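Local coordinates for protein VP1 (Polyomavirus HPyV7, PDB 4PCH) that forms the pentameric building blocks of the polyomavirus capsid shell and probably mediates attachment to host cells, at the interface of chains A and B. Coordinates in Å, arbitrary orientation; residue numbers count along the deposited sequence, not the author numbering. Chains: chain A/B, VP1.

The interface of chains A and B. Residues chain A 96, 98, 110; chain B 116, 172, 232, 235, 254.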
loop_
_atom_site.group_PDB
_atom_site.type_symbol
_atom_site.label_atom_id
_atom_site.label_comp_id
_atom_site.label_asym_id
_atom_site.label_seq_id
_atom_site.Cartn_x
_atom_site.Cartn_y
_atom_site.Cartn_z
ATOM N N PRO A 96 -20.452 0.266 3.271
ATOM C CA PRO A 96 -20.263 -0.464 2.002
ATOM C C PRO A 96 -21.533 -0.401 1.153
ATOM O O PRO A 96 -22.626 -0.505 1.674
ATOM C CB PRO A 96 -19.968 -1.896 2.463
ATOM C CG PRO A 96 -20.563 -2.013 3.840
ATOM C CD PRO A 96 -20.400 -0.634 4.440
ATOM N N MET A 98 -23.703 -2.097 -1.715
ATOM C CA MET A 98 -23.961 -3.429 -2.288
ATOM C C MET A 98 -25.190 -3.352 -3.189
ATOM O O MET A 98 -25.094 -2.892 -4.325
ATOM C CB MET A 98 -24.132 -4.445 -1.165
ATOM C CG MET A 98 -22.920 -4.612 -0.267
ATOM S SD MET A 98 -21.629 -5.611 -1.014
ATOM C CE MET A 98 -22.339 -7.246 -0.888
ATOM N N LEU A 110 -22.276 -7.923 -8.203
ATOM C CA LEU A 110 -22.554 -6.522 -7.891
ATOM C C LEU A 110 -21.488 -5.620 -8.492
ATOM O O LEU A 110 -20.304 -6.009 -8.623
ATOM C CB LEU A 110 -22.593 -6.308 -6.371
ATOM C CG LEU A 110 -23.669 -7.067 -5.656
ATOM C CD1 LEU A 110 -23.572 -6.847 -4.161
ATOM C CD2 LEU A 110 -25.070 -6.717 -6.163
ATOM N N THR B 116 -16.764 -5.928 -2.684
ATOM C CA THR B 116 -16.853 -4.863 -1.674
ATOM C C THR B 116 -16.629 -5.462 -0.286
ATOM O O THR B 116 -17.061 -6.579 0.000
ATOM C CB THR B 116 -18.215 -4.132 -1.858
ATOM O OG1 THR B 116 -18.121 -3.296 -3.014
ATOM C CG2 THR B 116 -18.594 -3.275 -0.674
ATOM N N GLU B 172 -24.645 -2.374 5.779
ATOM C CA GLU B 172 -24.906 -1.507 4.639
ATOM C C GLU B 172 -25.725 -0.251 4.981
ATOM O O GLU B 172 -25.764 0.676 4.172
ATOM C CB GLU B 172 -25.635 -2.275 3.555
ATOM C CG GLU B 172 -24.782 -3.311 2.884
ATOM C CD GLU B 172 -25.618 -4.342 2.158
ATOM O OE1 GLU B 172 -26.307 -3.965 1.200
ATOM O OE2 GLU B 172 -25.552 -5.510 2.547
ATOM N N MET B 232 -16.816 -8.274 6.326
ATOM C CA MET B 232 -17.248 -8.730 5.006
ATOM C C MET B 232 -16.019 -8.737 4.123
ATOM O O MET B 232 -15.453 -7.686 3.851
ATOM C CB MET B 232 -18.291 -7.789 4.424
ATOM C CG MET B 232 -18.693 -8.220 3.007
ATOM S SD MET B 232 -20.114 -7.352 2.342
ATOM C CE MET B 232 -19.523 -5.680 2.370
ATOM N N MET B 235 -17.479 -11.168 -1.959
ATOM C CA MET B 235 -18.497 -12.126 -2.407
ATOM C C MET B 235 -17.860 -13.396 -3.000
ATOM O O MET B 235 -16.660 -13.431 -3.349
ATOM C CB MET B 235 -19.464 -11.464 -3.386
ATOM C CG MET B 235 -20.368 -10.415 -2.723
ATOM S SD MET B 235 -21.573 -9.810 -3.942
ATOM C CE MET B 235 -22.988 -10.766 -3.361
ATOM N N VAL B 254 -22.482 -13.301 0.000
ATOM C CA VAL B 254 -21.497 -12.598 0.832
ATOM C C VAL B 254 -20.623 -13.567 1.616
ATOM O O VAL B 254 -21.122 -14.504 2.264
ATOM C CB VAL B 254 -22.193 -11.607 1.785
ATOM C CG1 VAL B 254 -21.191 -10.998 2.737
ATOM C CG2 VAL B 254 -22.925 -10.561 0.977
HETATM O O HOH W 1 -25.249 0.517 1.427
HETATM O O HOH W 2 -26.191 -1.512 -0.343
#
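Two linked waters join A:Pro96 and A:Met98 to B:Glu172 at one margin of this patch between jelly-roll cores in the pentamer of this truncated VP1. Water 1 lies 2.8 Å from the carbonyl O of A:Pro96 and meets the carbonyl O of B:Glu172. It pairs with water 2, which takes the backbone N-H of A:Met98 in a bent bond (156° at the hydrogen) and lies 2.9 Å from the carboxylate OE1 of B:Glu172. The relay may help to hold OE1 in place. The B:Glu172 chain crosses A:Met98 at about a right angle, its flat carboxylate face over CB and CG, with CD 3.6 Å from CG of A:Met98.

Beyond this polar rim, A:Met98 reaches into an apolar pocket of chain B. Its CG stands anti to its own carbonyl carbon (chi1 -61°), and bends at chi2 and chi3 carry the sulfur past B:Thr116, with SD 3.8 Å from CB of that threonine. The terminal methyl CE enters between B:Val254, B:Met232 and B:Met235, lying 3.9 Å from SD of B:Met232. The B:Met232 side chain passes that of A:Met98 pointing the opposite way, and a turn at chi3 (60°) directs its methyl towards the A:Pro96 ring, where CB of the proline also meets CG2 of B:Thr116. At the opposite end A:Leu110 lies crosswise to B:Met235, its CD1 branch 3.6 Å from the thioether SD of that methionine.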